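Beta-N-acetylhexosaminidase (Streptomyces plicatus, PDB 1JAK) probably hydrolyses terminal N-acetylhexosamine residues from glycosides by substrate-assisted catalysis, as a family 20 beta-N-acetylhexosaminidase, and binds the azasugar inhibitor GalNAc-isofagomine. Local coordinates at residues V237-A240 / A241-L245; M402-T405 / K406-L410. All coordinates share one frame; numbering follows the deposited sequence.

Contact 1: V237-A240 / A241-L245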
# COMPACT_ATOMS: atom_id res chain seq x y z
N VAL A 237 4.38 -10.71 6.79
CA VAL A 237 4.07 -11.22 5.46
C VAL A 237 2.82 -12.09 5.50
O VAL A 237 1.97 -12.02 4.61
CB VAL A 237 5.25 -12.04 4.89
CG1 VAL A 237 4.84 -12.71 3.59
CG2 VAL A 237 6.44 -11.12 4.64
N ARG A 238 2.69 -12.92 6.54
CA ARG A 238 1.53 -13.80 6.67
C ARG A 238 0.26 -12.98 6.86
O ARG A 238 -0.76 -13.25 6.22
CB ARG A 238 1.70 -14.74 7.86
CG ARG A 238 0.56 -15.75 8.00
CD ARG A 238 0.48 -16.30 9.42
NE ARG A 238 0.10 -15.25 10.37
CZ ARG A 238 -1.11 -14.69 10.42
NH1 ARG A 238 -2.06 -15.07 9.58
NH2 ARG A 238 -1.35 -13.74 11.31
N TYR A 239 0.32 -11.99 7.74
CA TYR A 239 -0.84 -11.14 8.01
C TYR A 239 -1.22 -10.38 6.75
O TYR A 239 -2.40 -10.29 6.40
CB TYR A 239 -0.52 -10.15 9.13
CG TYR A 239 -1.73 -9.43 9.68
CD1 TYR A 239 -2.59 -10.06 10.58
CD2 TYR A 239 -2.03 -8.12 9.29
CE1 TYR A 239 -3.72 -9.41 11.08
CE2 TYR A 239 -3.16 -7.46 9.78
CZ TYR A 239 -3.99 -8.11 10.67
OH TYR A 239 -5.10 -7.47 11.18
N ALA A 240 -0.23 -9.84 6.06
CA ALA A 240 -0.48 -9.10 4.82
C ALA A 240 -1.13 -10.03 3.81
O ALA A 240 -2.07 -9.64 3.11
CB ALA A 240 0.82 -8.54 4.26
N ALA A 241 -0.63 -11.26 3.72
CA ALA A 241 -1.18 -12.24 2.78
C ALA A 241 -2.65 -12.53 3.08
O ALA A 241 -3.45 -12.70 2.16
CB ALA A 241 -0.36 -13.53 2.84
N SER A 242 -3.01 -12.58 4.36
CA SER A 242 -4.39 -12.85 4.74
C SER A 242 -5.28 -11.67 4.37
O SER A 242 -6.51 -11.79 4.32
CB SER A 242 -4.50 -13.15 6.24
OG SER A 242 -4.21 -12.00 7.03
N ARG A 243 -4.66 -10.52 4.11
CA ARG A 243 -5.38 -9.32 3.70
C ARG A 243 -5.12 -9.09 2.20
O ARG A 243 -5.35 -8.01 1.67
CB ARG A 243 -4.91 -8.10 4.50
CG ARG A 243 -5.70 -7.81 5.78
CD ARG A 243 -5.58 -8.93 6.80
NE ARG A 243 -6.33 -8.63 8.02
CZ ARG A 243 -6.70 -9.54 8.92
NH1 ARG A 243 -6.38 -10.82 8.75
NH2 ARG A 243 -7.39 -9.18 9.99
N HIS A 244 -4.63 -10.14 1.55
CA HIS A 244 -4.33 -10.13 0.12
C HIS A 244 -3.43 -9.00 -0.35
O HIS A 244 -3.69 -8.33 -1.36
CB HIS A 244 -5.65 -10.15 -0.66
CG HIS A 244 -6.41 -11.42 -0.45
ND1 HIS A 244 -6.16 -12.57 -1.18
CD2 HIS A 244 -7.32 -11.76 0.49
CE1 HIS A 244 -6.88 -13.56 -0.69
NE2 HIS A 244 -7.59 -13.10 0.32
N LEU A 245 -2.36 -8.81 0.41
CA LEU A 245 -1.35 -7.81 0.11
C LEU A 245 -0.04 -8.57 -0.08
O LEU A 245 0.40 -9.30 0.81
CB LEU A 245 -1.19 -6.83 1.27
CG LEU A 245 -2.33 -5.83 1.49
CD1 LEU A 245 -2.18 -5.16 2.84
CD2 LEU A 245 -2.31 -4.79 0.37
O HOH W 1 2.15 -11.16 1.93
O HOH W 2 -4.47 -13.17 9.78
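The guanidinium of R243 lies flat on the ring of Y239, the two planes 26° apart and their centres separated by 4.1 Å. The overlap is offset: R243 CZ sits 3.5 Å from Y239 CZ, near the hydroxyl end of the ring, while R243 CD passes over the same ring nearer its rim. A bend at chi2 (63°) folds the arginine chain back along the helix for this cation-pi stack. Both polar ends are shared with D181 of helix 173-184, which forms a salt bridge with R243 NE and a hydrogen bond with Y239 OH. S242 OG, turned back over its own backbone (chi1 67°), donates to Y239 O at 2.6 Å and accepts from R243 NH1 at 3.0 Å. A water bridges that OG to R238 NH1, the same guanidinium holding E235 in a salt bridge through NH2. Helix 230-242 ends here in a Schellman motif, with H244 at positive phi as the C' residue: L245 N bonds to A240 O at 2.8 Å and H244 N to A241 O. A240 O also accepts from R243 N at 2.9 Å, and its two donors approach from opposite faces of the carbonyl plane. A second water joins V237 O to L245 O. A240 CB meets L245 CB at 4.0 Å, while V237 and A240 pack on V247 of strand 246-250.

Contact 2: M402-T405 / K406-L410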
# COMPACT_ATOMS: atom_id res chain seq x y z
N MET A 402 3.56 14.44 2.39
CA MET A 402 3.58 15.83 1.97
C MET A 402 2.44 16.63 2.59
O MET A 402 1.30 16.17 2.65
CB MET A 402 3.53 15.94 0.44
CG MET A 402 4.42 17.05 -0.14
SD MET A 402 6.18 16.83 0.25
CE MET A 402 6.51 15.25 -0.55
N LYS A 403 2.75 17.83 3.07
CA LYS A 403 1.76 18.70 3.69
C LYS A 403 0.61 19.05 2.75
O LYS A 403 0.80 19.18 1.54
CB LYS A 403 2.41 20.00 4.16
CG LYS A 403 3.39 19.82 5.31
CD LYS A 403 3.95 21.17 5.75
CE LYS A 403 4.93 21.01 6.90
NZ LYS A 403 5.47 22.33 7.33
N TYR A 404 -0.58 19.21 3.32
CA TYR A 404 -1.77 19.57 2.56
C TYR A 404 -1.69 21.06 2.22
O TYR A 404 -2.06 21.48 1.12
CB TYR A 404 -3.03 19.34 3.40
CG TYR A 404 -3.22 17.92 3.86
CD1 TYR A 404 -3.72 16.95 2.99
CD2 TYR A 404 -2.94 17.55 5.17
CE1 TYR A 404 -3.94 15.64 3.42
CE2 TYR A 404 -3.15 16.25 5.61
CZ TYR A 404 -3.65 15.30 4.73
OH TYR A 404 -3.90 14.02 5.17
N THR A 405 -1.24 21.84 3.20
CA THR A 405 -1.08 23.28 3.06
C THR A 405 0.09 23.71 3.92
O THR A 405 0.66 22.91 4.66
CB THR A 405 -2.33 24.05 3.55
OG1 THR A 405 -2.41 23.96 4.98
CG2 THR A 405 -3.60 23.49 2.93
N LYS A 406 0.43 24.99 3.85
CA LYS A 406 1.55 25.51 4.63
C LYS A 406 1.31 25.40 6.13
O LYS A 406 2.25 25.50 6.91
CB LYS A 406 1.81 26.97 4.26
CG LYS A 406 0.69 27.93 4.64
CD LYS A 406 1.06 29.36 4.28
CE LYS A 406 0.01 30.35 4.79
NZ LYS A 406 -1.33 30.10 4.19
N ASP A 407 0.06 25.17 6.53
CA ASP A 407 -0.25 25.07 7.96
C ASP A 407 -0.35 23.66 8.52
O ASP A 407 -0.60 23.48 9.72
CB ASP A 407 -1.54 25.84 8.26
CG ASP A 407 -1.40 27.33 8.00
OD1 ASP A 407 -0.41 27.93 8.49
OD2 ASP A 407 -2.27 27.91 7.32
N THR A 408 -0.15 22.65 7.68
CA THR A 408 -0.20 21.26 8.15
C THR A 408 0.89 21.09 9.21
O THR A 408 2.06 21.40 8.96
CB THR A 408 0.03 20.29 6.97
OG1 THR A 408 -0.99 20.50 5.98
CG2 THR A 408 -0.02 18.85 7.44
N PRO A 409 0.52 20.61 10.41
CA PRO A 409 1.42 20.40 11.55
C PRO A 409 2.45 19.27 11.45
O PRO A 409 3.36 19.18 12.28
CB PRO A 409 0.46 20.20 12.71
CG PRO A 409 -0.68 19.49 12.07
CD PRO A 409 -0.87 20.27 10.78
N LEU A 410 2.30 18.41 10.45
CA LEU A 410 3.21 17.29 10.24
C LEU A 410 3.57 17.26 8.76
O LEU A 410 3.05 18.05 7.98
CB LEU A 410 2.53 15.97 10.62
CG LEU A 410 2.10 15.79 12.08
CD1 LEU A 410 1.16 14.60 12.18
CD2 LEU A 410 3.32 15.59 12.96
O HOH W 3 3.46 23.77 8.72
O HOH W 4 4.79 21.10 10.09
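A type I beta turn from T405 to T408 reverses the chain at the tip of the loop after strand 389-392, the loop that also brings M402 to the inhibitor, and T408 OG1 fastens its two limbs together. This one hydroxyl oxygen accepts two backbone N-H groups, from Y404 N at 3.0 Å and, much straighter (165°), from T405 N at 3.1 Å. The turn itself closes through T408 N, which bonds to T405 O at 3.1 Å from above the carbonyl plane. T405 adds a side-chain bond: with chi1 at 70°, its OG1 lies between its own N and carbonyl carbon and accepts from D407 N at 3.2 Å. K403 runs extended past T408 in the opposite direction, its CB 3.7 Å from T408 CB and its CG 3.2 Å from L410 O, a buried carbonyl oxygen without a hydrogen-bond partner. One water takes a bond from K403 NZ and donates to both T408 O and K406 O; a second donates to T408 O but meets NZ only weakly. T408 OG1 also lies at the edge of the Y404 ring, near its plane, and T408 CG2 is 3.9 Å from Y404 CD2. A valine in place of T408 would probably leave the N-H groups of Y404 and T405 without their shared acceptor. T408 and L410 pack against M461 of helix 455-462, Y404 OH bonds to Y460 O of that helix, the Y404 ring stacks on that of Y504, and K403 pairs through its backbone with L412 and V418.

How the contacts relate
Both contacts belong to the family 20 catalytic domain, an alpha/beta barrel, but lie on opposite sides of the chain's centre. Their own centres are 32 Å apart and their nearest atoms about 19 Å, so they do not touch. Contact 1 comes first in sequence and ends a helix just before barrel strand 246-250; contact 2 shapes the loop that follows strand 389-392. The pocket is tied to contact 2 alone: M402 touches the inhibitor, although the K403 side chain stays about 10 Å from it. That loop continues to L412 and W414, also pocket residues, whereas residues 237-245 supply none and pack against helices 173-184 and 116-129.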